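PDB 3IV0: SusD homolog from Bacteroides thetaiotaomicron VPI-5482, which probably binds glycans at the outer membrane of this gut bacterium. Local coordinates for residues A[47-53]-A[425-431]; A[202-206]-A[234-238]; A[306-311]-A[417-421]. The contacts are given in a common frame with arbitrary orientation. Numbering follows the deposited sequence.

The three contacts lie in a mainly helical SusD-family chain with TPR-like helix pairs. Interaction 1 joins the first hundred residues to the last hundred, near the middle of the molecule, and so encloses the other two in sequence; interaction 2 closes before interaction 3 opens. Interactions 1 and 3 are neighbours, their centres about 13 Å apart: helix 408-422 runs into the glycine turn and helix 429-436 of interaction 1, and Tyr-306 packs on Tyr-429. The N-terminal part is thus held against C-terminal helices by interaction 1, with interaction 3 beside it. Interaction 2, a local helical hairpin, stands apart, its centre about 23 Å from interaction 1 and 26 Å from interaction 3.

Interaction 1 (A[47-53]-A[425-431]); sequences SGDMRCA and GEGHYYY
This contact sets the end of helix 43-50 against a glycine-rich turn and the start of helix 429-436, a buried junction of N- and C-terminal parts of the SusD fold. Helix 43-50 closes with a pi-type turn, then a type II turn from Met-50 to Ala-53 with Cys-52 at positive phi. At Gly-425 and Gly-427 (phi 85° and 88°) a CB would jam against the preceding carbonyl O, hence glycine. The backbones are closest at Gly-48 and Gly-427, CA to CA 4.0 Å; a CB on Gly-48 would strike Gly-427 O.

Among hydrogen bonds, Tyr-430 N donates to Gly-48 O (2.9 Å, nearly straight), Gly-427 N to Asp-49 OD1 (2.8 Å), and Tyr-429 OH to Cys-52 O (2.6 Å). Ser-47 OG pairs with Tyr-431 OH (2.6 Å) and with Phe-43 O. Asp-49, chi1 m, reaches Gly-425 N through a water on OD1, while Thr-45 holds OD2.

Tyr-429 and Tyr-430, both chi1 t with CB toward 47-53, bring their rings onto it. The extended Arg-51, held by Asn-71, lays CD over the Tyr-430 face, 3.7 Å from the ring centroid (CH-pi). Cys-52 SG meets that ring's edge, 3.7 Å from Tyr-430 CE1.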
ATOM      1  N   SER A  47       7.702   4.274  -4.131  1.00  9.99           N
ATOM      2  CA  SER A  47       6.545   5.017  -4.612  1.00  9.98           C
ATOM      3  C   SER A  47       5.601   5.522  -3.534  1.00 10.53           C
ATOM      4  O   SER A  47       4.902   6.533  -3.733  1.00 11.05           O
ATOM      5  CB  SER A  47       5.734   4.165  -5.606  1.00 11.19           C
ATOM      6  OG  SER A  47       5.048   3.098  -4.955  1.00 10.92           O
ATOM      7  N   GLY A  48       5.546   4.834  -2.409  1.00  9.23           N
ATOM      8  CA  GLY A  48       4.600   5.144  -1.344  1.00  8.95           C
ATOM      9  C   GLY A  48       5.198   5.755  -0.098  1.00 10.66           C
ATOM     10  O   GLY A  48       4.538   6.581   0.542  1.00 10.99           O
ATOM     11  N   ASP A  49       6.398   5.352   0.296  1.00 10.87           N
ATOM     12  CA  ASP A  49       7.026   5.944   1.490  1.00 10.17           C
ATOM     13  C   ASP A  49       7.934   7.132   1.146  1.00 11.59           C
ATOM     14  O   ASP A  49       7.916   8.142   1.839  1.00 11.91           O
ATOM     15  CB  ASP A  49       7.855   4.898   2.197  1.00 11.43           C
ATOM     16  CG  ASP A  49       7.046   3.770   2.699  1.00 11.59           C
ATOM     17  OD1 ASP A  49       6.086   4.027   3.446  1.00 12.83           O
ATOM     18  OD2 ASP A  49       7.397   2.604   2.389  1.00 13.41           O
HETATM   19  N   MSE A  50       8.766   6.999   0.133  1.00 10.49           N
HETATM   20  CA  MSE A  50       9.918   7.890  -0.062  1.00 11.75           C
HETATM   21  C   MSE A  50       9.606   9.127  -0.898  1.00 11.76           C
HETATM   22  O   MSE A  50      10.199  10.201  -0.695  1.00 12.41           O
HETATM   23  CB  MSE A  50      11.050   7.078  -0.691  1.00 11.71           C
HETATM   24  CG  MSE A  50      11.604   5.959   0.228  1.00 12.19           C
HETATM   25 SE   MSE A  50      12.909   4.922  -0.661  0.75 11.25          SE
HETATM   26  CE  MSE A  50      14.384   6.155  -0.618  1.00 13.54           C
ATOM     27  N   ARG A  51       8.705   9.010  -1.847  1.00 11.48           N
ATOM     28  CA  ARG A  51       8.454  10.066  -2.800  1.00 11.96           C
ATOM     29  C   ARG A  51       7.810  11.256  -2.113  1.00 12.47           C
ATOM     30  O   ARG A  51       6.814  11.121  -1.395  1.00 11.30           O
ATOM     31  CB  ARG A  51       7.551   9.568  -3.909  1.00 11.44           C
ATOM     32  CG  ARG A  51       7.467  10.521  -5.060  1.00 12.95           C
ATOM     33  CD  ARG A  51       6.725   9.904  -6.223  1.00 11.81           C
ATOM     34  NE  ARG A  51       6.601  10.829  -7.345  1.00  9.82           N
ATOM     35  CZ  ARG A  51       5.979  10.544  -8.465  1.00 10.28           C
ATOM     36  NH1 ARG A  51       5.386   9.369  -8.619  1.00 10.99           N
ATOM     37  NH2 ARG A  51       5.887  11.425  -9.418  1.00 11.71           N
ATOM     38  N   CYS A  52       8.400  12.444  -2.300  1.00 11.59           N
ATOM     39  CA  CYS A  52       7.965  13.688  -1.645  1.00 11.54           C
ATOM     40  C   CYS A  52       8.041  13.632  -0.127  1.00 11.73           C
ATOM     41  O   CYS A  52       7.409  14.445   0.537  1.00 12.89           O
ATOM     42  CB  CYS A  52       6.567  14.127  -2.103  1.00 13.52           C
ATOM     43  SG  CYS A  52       6.471  14.448  -3.878  1.00 14.04           S
ATOM     44  N   ALA A  53       8.774  12.659   0.438  1.00 11.09           N
ATOM     45  CA  ALA A  53       8.990  12.575   1.863  1.00 10.67           C
ATOM     46  C   ALA A  53      10.194  13.460   2.263  1.00 11.90           C
ATOM     47  O   ALA A  53      11.147  13.584   1.478  1.00 12.45           O
ATOM     48  CB  ALA A  53       9.249  11.121   2.273  1.00 12.87           C
ATOM     49  N   GLY A 425       5.875   4.329   7.042  1.00 11.54           N
ATOM     50  CA  GLY A 425       6.660   3.178   6.607  1.00 11.42           C
ATOM     51  C   GLY A 425       5.870   2.054   5.960  1.00 12.01           C
ATOM     52  O   GLY A 425       6.467   1.045   5.609  1.00 11.02           O
ATOM     53  N   GLU A 426       4.548   2.220   5.780  1.00 10.58           N
ATOM     54  CA  GLU A 426       3.699   1.175   5.215  1.00 11.12           C
ATOM     55  C   GLU A 426       3.272   1.459   3.772  1.00 12.07           C
ATOM     56  O   GLU A 426       2.433   0.736   3.233  1.00 12.58           O
ATOM     57  CB  GLU A 426       2.480   0.921   6.112  1.00 12.59           C
ATOM     58  CG  GLU A 426       2.892   0.397   7.502  1.00 14.63           C
ATOM     59  CD  GLU A 426       1.747   0.315   8.462  1.00 13.21           C
ATOM     60  OE1 GLU A 426       0.770  -0.418   8.193  1.00 14.64           O
ATOM     61  OE2 GLU A 426       1.795   0.962   9.526  1.00 12.22           O
ATOM     62  N   GLY A 427       3.800   2.486   3.146  1.00 10.36           N
ATOM     63  CA  GLY A 427       3.570   2.716   1.726  1.00 10.01           C
ATOM     64  C   GLY A 427       2.346   3.528   1.387  1.00  9.83           C
ATOM     65  O   GLY A 427       1.904   3.477   0.232  1.00 10.59           O
ATOM     66  N   HIS A 428       1.817   4.278   2.338  1.00  9.60           N
ATOM     67  CA  HIS A 428       0.644   5.102   2.148  1.00  9.56           C
ATOM     68  C   HIS A 428       0.916   6.590   2.005  1.00 11.62           C
ATOM     69  O   HIS A 428       0.091   7.280   1.456  1.00 14.87           O
ATOM     70  CB  HIS A 428      -0.353   4.884   3.281  1.00 10.55           C
ATOM     71  CG  HIS A 428      -0.961   3.529   3.281  1.00  9.64           C
ATOM     72  ND1 HIS A 428      -1.956   3.186   2.387  1.00 11.16           N
ATOM     73  CD2 HIS A 428      -0.668   2.421   3.996  1.00 12.57           C
ATOM     74  CE1 HIS A 428      -2.274   1.912   2.594  1.00 12.87           C
ATOM     75  NE2 HIS A 428      -1.522   1.433   3.563  1.00 12.90           N
ATOM     76  N   TYR A 429       2.008   7.096   2.549  1.00 10.93           N
ATOM     77  CA  TYR A 429       2.263   8.513   2.635  1.00 10.07           C
ATOM     78  C   TYR A 429       2.041   9.251   1.333  1.00  9.65           C
ATOM     79  O   TYR A 429       1.219  10.179   1.250  1.00  9.72           O
ATOM     80  CB  TYR A 429       3.688   8.722   3.137  1.00 10.43           C
ATOM     81  CG  TYR A 429       4.181  10.143   2.994  1.00 11.97           C
ATOM     82  CD1 TYR A 429       3.738  11.150   3.851  1.00 14.54           C
ATOM     83  CD2 TYR A 429       5.119  10.454   2.026  1.00 12.18           C
ATOM     84  CE1 TYR A 429       4.225  12.480   3.687  1.00 12.97           C
ATOM     85  CE2 TYR A 429       5.589  11.755   1.844  1.00 15.19           C
ATOM     86  CZ  TYR A 429       5.178  12.735   2.696  1.00 12.79           C
ATOM     87  OH  TYR A 429       5.699  14.016   2.458  1.00 14.75           O
ATOM     88  N   TYR A 430       2.785   8.862   0.301  1.00  9.11           N
ATOM     89  CA  TYR A 430       2.728   9.616  -0.927  1.00  9.67           C
ATOM     90  C   TYR A 430       1.354   9.518  -1.569  1.00  9.63           C
ATOM     91  O   TYR A 430       0.820  10.486  -2.097  1.00  9.94           O
ATOM     92  CB  TYR A 430       3.823   9.168  -1.904  1.00  9.44           C
ATOM     93  CG  TYR A 430       3.706   9.852  -3.220  1.00  9.74           C
ATOM     94  CD1 TYR A 430       4.125  11.160  -3.398  1.00 11.23           C
ATOM     95  CD2 TYR A 430       3.142   9.215  -4.285  1.00  9.97           C
ATOM     96  CE1 TYR A 430       4.004  11.781  -4.629  1.00 11.94           C
ATOM     97  CE2 TYR A 430       3.016   9.807  -5.499  1.00 10.15           C
ATOM     98  CZ  TYR A 430       3.438  11.108  -5.682  1.00  9.83           C
ATOM     99  OH  TYR A 430       3.332  11.750  -6.896  1.00 10.22           O
ATOM    100  N   TYR A 431       0.811   8.309  -1.542  1.00  9.28           N
ATOM    101  CA  TYR A 431      -0.448   8.050  -2.198  1.00  8.56           C
ATOM    102  C   TYR A 431      -1.593   8.784  -1.488  1.00  9.17           C
ATOM    103  O   TYR A 431      -2.487   9.327  -2.155  1.00  9.47           O
ATOM    104  CB  TYR A 431      -0.651   6.545  -2.235  1.00  9.31           C
ATOM    105  CG  TYR A 431       0.300   5.836  -3.166  1.00  9.03           C
ATOM    106  CD1 TYR A 431       0.383   6.187  -4.508  1.00  9.28           C
ATOM    107  CD2 TYR A 431       1.053   4.765  -2.734  1.00  9.69           C
ATOM    108  CE1 TYR A 431       1.242   5.521  -5.378  1.00  9.01           C
ATOM    109  CE2 TYR A 431       1.903   4.071  -3.606  1.00  9.40           C
ATOM    110  CZ  TYR A 431       1.945   4.431  -4.922  1.00  9.78           C
ATOM    111  OH  TYR A 431       2.728   3.719  -5.838  1.00 11.16           O
TER
HETATM  112  O   HOH W   1       5.542   6.165   4.907  1.00 13.85           O
HETATM  113  O   HOH W   2       6.422   0.218   2.900  1.00 18.26           O

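Interaction 2 (A[202-206]-A[234-238]); sequences RGSVI and LGEEL
Residues 202-206 open helix 202-219 and residues 234-238 close helix 224-238, the two arms of an antiparallel helical hairpin, consistent with the TPR-like helical part of SusD-family proteins. Both segments are regular alpha-helix; their axes approach to 10.3 Å at a signed crossing angle of -163°, and the nearest CA atoms, those of Ile-206 and Leu-234, are 6.2 Å apart.

Arg-202 comes first. With chi1 to chi3 all t, its long side chain spans the gap, and NE and NH2 both donate to OE2 of Glu-237, each at 2.9 Å, in a salt bridge. Glu-237 (chi1 t, chi2 p) turns its carboxylate to meet them, while its OE1 pairs with Arg-240. One turn on from Arg-202, Ile-206 (chi1 m, chi2 t) fills the interface: its CG2 lies 4.1 Å from Leu-234 CB and 4.1 Å from Leu-238 CB, and its CD1 3.9 Å from Glu-237 CG. A branched apolar residue suits this place, wedged between the two leucines with the charged pair on one flank.

Around the hairpin, helix 174-178 covers Ile-206 and Leu-234 through Leu-177, and helix 367-381 receives Leu-238 at Tyr-367 and Ala-370.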
ATOM      1  N   ARG A 202     -12.596 -11.173   2.997  1.00 10.02           N
ATOM      2  CA  ARG A 202     -13.623 -10.149   2.831  1.00 10.23           C
ATOM      3  C   ARG A 202     -13.059  -8.774   3.197  1.00  9.94           C
ATOM      4  O   ARG A 202     -13.349  -7.768   2.562  1.00 10.24           O
ATOM      5  CB  ARG A 202     -14.866 -10.500   3.669  1.00 10.37           C
ATOM      6  CG  ARG A 202     -16.103  -9.628   3.376  1.00 12.62           C
ATOM      7  CD  ARG A 202     -17.304 -10.110   4.219  1.00 13.04           C
ATOM      8  NE  ARG A 202     -18.559  -9.388   3.928  1.00 14.10           N
ATOM      9  CZ  ARG A 202     -19.351  -9.659   2.904  1.00 16.00           C
ATOM     10  NH1 ARG A 202     -19.020 -10.565   2.015  1.00 16.46           N
ATOM     11  NH2 ARG A 202     -20.468  -8.967   2.736  1.00 16.52           N
ATOM     12  N   GLY A 203     -12.292  -8.720   4.274  1.00 10.18           N
ATOM     13  CA  GLY A 203     -11.624  -7.481   4.691  1.00 10.22           C
ATOM     14  C   GLY A 203     -10.645  -6.918   3.689  1.00  9.30           C
ATOM     15  O   GLY A 203     -10.572  -5.700   3.487  1.00  9.76           O
ATOM     16  N   SER A 204      -9.928  -7.777   2.976  1.00  9.71           N
ATOM     17  CA  SER A 204      -9.043  -7.340   1.910  1.00 10.11           C
ATOM     18  C   SER A 204      -9.851  -6.569   0.836  1.00  9.08           C
ATOM     19  O   SER A 204      -9.454  -5.480   0.361  1.00  9.25           O
ATOM     20  CB  SER A 204      -8.391  -8.532   1.236  1.00  9.99           C
ATOM     21  OG  SER A 204      -7.787  -9.422   2.145  1.00 10.59           O
ATOM     22  N   VAL A 205     -10.966  -7.179   0.433  1.00  9.11           N
ATOM     23  CA  VAL A 205     -11.847  -6.598  -0.561  1.00  9.83           C
ATOM     24  C   VAL A 205     -12.383  -5.252  -0.103  1.00  9.84           C
ATOM     25  O   VAL A 205     -12.347  -4.286  -0.867  1.00  9.92           O
ATOM     26  CB  VAL A 205     -13.014  -7.542  -0.926  1.00  9.44           C
ATOM     27  CG1 VAL A 205     -14.000  -6.855  -1.872  1.00 11.08           C
ATOM     28  CG2 VAL A 205     -12.473  -8.870  -1.569  1.00 11.82           C
ATOM     29  N   ILE A 206     -12.856  -5.177   1.141  1.00  9.20           N
ATOM     30  CA  ILE A 206     -13.395  -3.921   1.640  1.00  9.46           C
ATOM     31  C   ILE A 206     -12.326  -2.828   1.635  1.00  8.52           C
ATOM     32  O   ILE A 206     -12.597  -1.704   1.183  1.00  9.21           O
ATOM     33  CB  ILE A 206     -13.983  -4.117   3.053  1.00 10.05           C
ATOM     34  CG1 ILE A 206     -15.242  -4.998   2.995  1.00 12.01           C
ATOM     35  CG2 ILE A 206     -14.317  -2.752   3.682  1.00 12.01           C
ATOM     36  CD1 ILE A 206     -15.652  -5.553   4.352  1.00 14.89           C
ATOM     37  N   LEU A 234     -18.996   0.880   3.087  1.00 10.99           N
ATOM     38  CA  LEU A 234     -17.960  -0.124   3.246  1.00 10.45           C
ATOM     39  C   LEU A 234     -17.475  -0.199   4.690  1.00 10.96           C
ATOM     40  O   LEU A 234     -17.203  -1.275   5.226  1.00 10.72           O
ATOM     41  CB  LEU A 234     -16.806   0.208   2.300  1.00 10.60           C
ATOM     42  CG  LEU A 234     -17.127  -0.140   0.837  1.00 11.16           C
ATOM     43  CD1 LEU A 234     -16.186   0.579  -0.066  1.00 11.81           C
ATOM     44  CD2 LEU A 234     -17.061  -1.686   0.647  1.00 13.41           C
ATOM     45  N   GLY A 235     -17.353   0.941   5.335  1.00 11.66           N
ATOM     46  CA  GLY A 235     -17.004   0.964   6.765  1.00 11.28           C
ATOM     47  C   GLY A 235     -18.032   0.270   7.632  1.00 11.91           C
ATOM     48  O   GLY A 235     -17.709  -0.449   8.560  1.00 12.83           O
ATOM     49  N   GLU A 236     -19.299   0.530   7.351  1.00 11.68           N
ATOM     50  CA  GLU A 236     -20.380  -0.107   8.078  1.00 14.27           C
ATOM     51  C   GLU A 236     -20.304  -1.611   7.892  1.00 14.16           C
ATOM     52  O   GLU A 236     -20.482  -2.371   8.839  1.00 15.41           O
ATOM     53  CB  GLU A 236     -21.727   0.458   7.597  1.00 15.26           C
ATOM     54  CG  GLU A 236     -21.964   1.875   8.077  1.00 15.91           C
ATOM     55  CD  GLU A 236     -23.126   2.607   7.412  1.00 18.57           C
ATOM     56  OE1 GLU A 236     -23.710   2.098   6.444  1.00 20.03           O
ATOM     57  OE2 GLU A 236     -23.416   3.734   7.860  1.00 20.13           O
ATOM     58  N   GLU A 237     -19.989  -2.062   6.687  1.00 13.43           N
ATOM     59  CA  GLU A 237     -19.811  -3.487   6.437  1.00 12.93           C
ATOM     60  C   GLU A 237     -18.572  -4.044   7.137  1.00 12.07           C
ATOM     61  O   GLU A 237     -18.633  -5.122   7.740  1.00 12.49           O
ATOM     62  CB  GLU A 237     -19.747  -3.772   4.937  1.00 14.64           C
ATOM     63  CG  GLU A 237     -19.505  -5.241   4.572  1.00 14.66           C
ATOM     64  CD  GLU A 237     -20.611  -6.160   5.002  1.00 17.91           C
ATOM     65  OE1 GLU A 237     -21.744  -5.701   5.243  1.00 20.25           O
ATOM     66  OE2 GLU A 237     -20.355  -7.367   5.101  1.00 17.15           O
ATOM     67  N   LEU A 238     -17.458  -3.313   7.082  1.00 11.51           N
ATOM     68  CA  LEU A 238     -16.254  -3.725   7.794  1.00 13.29           C
ATOM     69  C   LEU A 238     -16.560  -4.013   9.257  1.00 11.40           C
ATOM     70  O   LEU A 238     -16.053  -4.978   9.839  1.00 13.03           O
ATOM     71  CB  LEU A 238     -15.213  -2.630   7.695  1.00 12.95           C
ATOM     72  CG  LEU A 238     -13.901  -2.902   8.416  1.00 17.01           C
ATOM     73  CD1 LEU A 238     -13.199  -4.073   7.783  1.00 19.60           C
ATOM     74  CD2 LEU A 238     -13.043  -1.628   8.424  1.00 17.99           C
TER

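Interaction 3 (A[306-311]-A[417-421]); sequences YLMTLF and WERCR
The last turn of helix 304-310 packs obliquely, end on helix, against helix 408-422 among the C-terminal helices of the SusD-family chain: the axes of 306-310 and 417-421 approach to 11.1 Å, signed crossing angle -121°. Phe-311 leaves helical geometry (phi/psi -123°/79°); the closest CA atoms, of Leu-310 and Arg-421, are 6.4 Å apart.

Arg-421 (chi1 m, chi2 t, chi3 m) reaches the helix end, where NH1 donates to Leu-310 O, a last-turn carbonyl (2.9 Å), and meets a water on Thr-309 O. Glu-418 OE1, one turn back, takes NE and NH2 of Arg-421 at 2.9 Å each in an intrahelical salt bridge, shared with Arg-396. The arginine's CG sits 3.8 Å from the Phe-311 ring centroid, a CH-pi contact over the face. Leu-310 (chi1 t, chi2 p) fills the apolar gap, CD1 lying 3.6 Å from Cys-420 CB and 3.8 Å from Trp-417 CE3.

Phe-311 and Arg-421 both pack on Arg-319 of helix 318-323, while Glu-418 leans on helices 367-381 and 385-398.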
ATOM      1  N   TYR A 306      10.092  17.713  10.678  1.00 16.89           N
ATOM      2  CA  TYR A 306       8.905  16.977  10.287  1.00 17.49           C
ATOM      3  C   TYR A 306       8.368  16.119  11.433  1.00 16.58           C
ATOM      4  O   TYR A 306       7.173  16.123  11.714  1.00 17.92           O
ATOM      5  CB  TYR A 306       9.196  16.087   9.094  1.00 18.56           C
ATOM      6  CG  TYR A 306       7.984  15.297   8.650  1.00 18.33           C
ATOM      7  CD1 TYR A 306       6.841  15.964   8.208  1.00 21.95           C
ATOM      8  CD2 TYR A 306       7.975  13.929   8.692  1.00 20.17           C
ATOM      9  CE1 TYR A 306       5.715  15.277   7.789  1.00 25.38           C
ATOM     10  CE2 TYR A 306       6.831  13.208   8.247  1.00 20.45           C
ATOM     11  CZ  TYR A 306       5.714  13.922   7.818  1.00 23.20           C
ATOM     12  OH  TYR A 306       4.589  13.247   7.386  1.00 29.10           O
ATOM     13  N   LEU A 307       9.245  15.383  12.112  1.00 16.06           N
ATOM     14  CA  LEU A 307       8.800  14.480  13.155  1.00 15.81           C
ATOM     15  C   LEU A 307       8.336  15.258  14.396  1.00 16.47           C
ATOM     16  O   LEU A 307       7.467  14.794  15.118  1.00 17.85           O
ATOM     17  CB  LEU A 307       9.877  13.420  13.436  1.00 16.76           C
ATOM     18  CG  LEU A 307      10.199  12.483  12.256  1.00 15.42           C
ATOM     19  CD1 LEU A 307      11.294  11.506  12.662  1.00 18.27           C
ATOM     20  CD2 LEU A 307       8.950  11.728  11.727  1.00 19.37           C
HETATM   21  N   MSE A 308       8.899  16.439  14.642  0.66 18.41           N
HETATM   22  CA  MSE A 308       8.383  17.290  15.716  0.66 19.81           C
HETATM   23  C   MSE A 308       6.969  17.778  15.371  0.66 18.11           C
HETATM   24  O   MSE A 308       6.174  18.047  16.273  0.66 18.62           O
HETATM   25  CB  MSE A 308       9.313  18.477  15.969  0.66 18.91           C
HETATM   26  CG  MSE A 308      10.511  18.137  16.846  0.66 18.89           C
HETATM   27 SE   MSE A 308      11.597  19.701  17.268  0.50 28.41          SE
HETATM   28  CE  MSE A 308      12.463  19.902  15.637  0.66 23.55           C
ATOM     29  N   THR A 309       6.661  17.946  14.086  1.00 17.36           N
ATOM     30  CA  THR A 309       5.287  18.295  13.666  1.00 17.74           C
ATOM     31  C   THR A 309       4.348  17.100  13.767  1.00 16.11           C
ATOM     32  O   THR A 309       3.233  17.182  14.297  1.00 16.69           O
ATOM     33  CB  THR A 309       5.280  18.753  12.213  1.00 18.86           C
ATOM     34  OG1 THR A 309       5.988  20.000  12.118  1.00 22.06           O
ATOM     35  CG2 THR A 309       3.825  18.885  11.652  1.00 25.08           C
ATOM     36  N   LEU A 310       4.829  15.978  13.272  1.00 14.71           N
ATOM     37  CA  LEU A 310       4.053  14.774  13.236  1.00 15.29           C
ATOM     38  C   LEU A 310       3.764  14.171  14.609  1.00 14.83           C
ATOM     39  O   LEU A 310       2.642  13.737  14.893  1.00 13.60           O
ATOM     40  CB  LEU A 310       4.790  13.768  12.342  1.00 16.37           C
ATOM     41  CG  LEU A 310       4.036  12.507  11.958  1.00 17.42           C
ATOM     42  CD1 LEU A 310       2.757  12.909  11.230  1.00 18.15           C
ATOM     43  CD2 LEU A 310       4.925  11.592  11.085  1.00 16.15           C
ATOM     44  N   PHE A 311       4.772  14.140  15.464  1.00 12.90           N
ATOM     45  CA  PHE A 311       4.670  13.560  16.807  1.00 13.83           C
ATOM     46  C   PHE A 311       5.049  14.657  17.821  1.00 15.28           C
ATOM     47  O   PHE A 311       6.192  14.694  18.294  1.00 15.51           O
ATOM     48  CB  PHE A 311       5.592  12.357  16.953  1.00 14.58           C
ATOM     49  CG  PHE A 311       5.132  11.135  16.197  1.00 13.04           C
ATOM     50  CD1 PHE A 311       4.112  10.357  16.688  1.00 14.49           C
ATOM     51  CD2 PHE A 311       5.705  10.811  14.983  1.00 13.96           C
ATOM     52  CE1 PHE A 311       3.693   9.238  15.981  1.00 14.16           C
ATOM     53  CE2 PHE A 311       5.247   9.685  14.254  1.00 14.39           C
ATOM     54  CZ  PHE A 311       4.261   8.922  14.777  1.00 13.82           C
ATOM     55  N   TRP A 417      -3.510  13.629   9.644  1.00 11.33           N
ATOM     56  CA  TRP A 417      -2.242  13.559  10.355  1.00  9.61           C
ATOM     57  C   TRP A 417      -2.146  12.266  11.121  1.00 10.19           C
ATOM     58  O   TRP A 417      -1.045  11.702  11.284  1.00 10.67           O
ATOM     59  CB  TRP A 417      -2.054  14.769  11.282  1.00 12.21           C
ATOM     60  CG  TRP A 417      -1.736  16.026  10.540  1.00 12.10           C
ATOM     61  CD1 TRP A 417      -2.523  17.109  10.407  1.00 13.83           C
ATOM     62  CD2 TRP A 417      -0.524  16.312   9.830  1.00 11.23           C
ATOM     63  NE1 TRP A 417      -1.892  18.057   9.655  1.00 14.15           N
ATOM     64  CE2 TRP A 417      -0.663  17.596   9.284  1.00 14.13           C
ATOM     65  CE3 TRP A 417       0.648  15.606   9.601  1.00 15.36           C
ATOM     66  CZ2 TRP A 417       0.334  18.199   8.536  1.00 15.01           C
ATOM     67  CZ3 TRP A 417       1.637  16.213   8.855  1.00 17.05           C
ATOM     68  CH2 TRP A 417       1.468  17.488   8.331  1.00 17.19           C
ATOM     69  N   GLU A 418      -3.283  11.757  11.583  1.00 10.73           N
ATOM     70  CA  GLU A 418      -3.280  10.481  12.261  1.00 10.12           C
ATOM     71  C   GLU A 418      -2.845   9.355  11.315  1.00  9.41           C
ATOM     72  O   GLU A 418      -2.155   8.428  11.725  1.00 10.23           O
ATOM     73  CB  GLU A 418      -4.623  10.148  12.941  1.00 12.65           C
ATOM     74  CG  GLU A 418      -4.558   9.019  13.962  1.00 11.18           C
ATOM     75  CD  GLU A 418      -3.743   9.342  15.196  1.00 13.21           C
ATOM     76  OE1 GLU A 418      -3.414  10.533  15.421  1.00 16.07           O
ATOM     77  OE2 GLU A 418      -3.457   8.383  15.929  1.00 13.60           O
ATOM     78  N   ARG A 419      -3.332   9.364  10.081  1.00 10.41           N
ATOM     79  CA  ARG A 419      -2.866   8.373   9.107  1.00 10.97           C
ATOM     80  C   ARG A 419      -1.371   8.519   8.875  1.00 11.42           C
ATOM     81  O   ARG A 419      -0.661   7.515   8.738  1.00 11.38           O
ATOM     82  CB  ARG A 419      -3.600   8.519   7.754  1.00 12.34           C
ATOM     83  CG  ARG A 419      -5.023   7.925   7.764  1.00 15.33           C
ATOM     84  CD  ARG A 419      -5.720   7.891   6.389  1.00 14.15           C
ATOM     85  NE  ARG A 419      -4.955   7.171   5.375  1.00 13.38           N
ATOM     86  CZ  ARG A 419      -4.981   5.859   5.185  1.00 11.57           C
ATOM     87  NH1 ARG A 419      -5.698   5.072   5.970  1.00 13.42           N
ATOM     88  NH2 ARG A 419      -4.256   5.293   4.236  1.00 14.37           N
ATOM     89  N   CYS A 420      -0.835   9.737   8.867  1.00 10.20           N
ATOM     90  CA  CYS A 420       0.595   9.906   8.691  1.00  9.85           C
ATOM     91  C   CYS A 420       1.378   9.332   9.858  1.00 10.90           C
ATOM     92  O   CYS A 420       2.433   8.733   9.672  1.00 11.83           O
ATOM     93  CB  CYS A 420       0.921  11.376   8.500  1.00 10.56           C
ATOM     94  SG  CYS A 420       0.357  12.118   6.956  1.00 13.93           S
ATOM     95  N   ARG A 421       0.884   9.510  11.077  1.00  9.29           N
ATOM     96  CA  ARG A 421       1.551   8.927  12.249  1.00 10.41           C
ATOM     97  C   ARG A 421       1.420   7.417  12.265  1.00 11.07           C
ATOM     98  O   ARG A 421       2.404   6.683  12.451  1.00 11.29           O
ATOM     99  CB  ARG A 421       0.924   9.439  13.538  1.00 10.95           C
ATOM    100  CG  ARG A 421       1.289  10.871  13.923  1.00 11.14           C
ATOM    101  CD  ARG A 421       0.612  11.252  15.247  1.00 12.85           C
ATOM    102  NE  ARG A 421      -0.766  11.663  15.108  1.00 12.23           N
ATOM    103  CZ  ARG A 421      -1.158  12.873  14.753  1.00 13.58           C
ATOM    104  NH1 ARG A 421      -0.266  13.821  14.532  1.00 13.72           N
ATOM    105  NH2 ARG A 421      -2.438  13.144  14.635  1.00 16.03           N
TER
HETATM  106  O   HOH W   3       0.498  16.695  14.316  1.00 21.40           O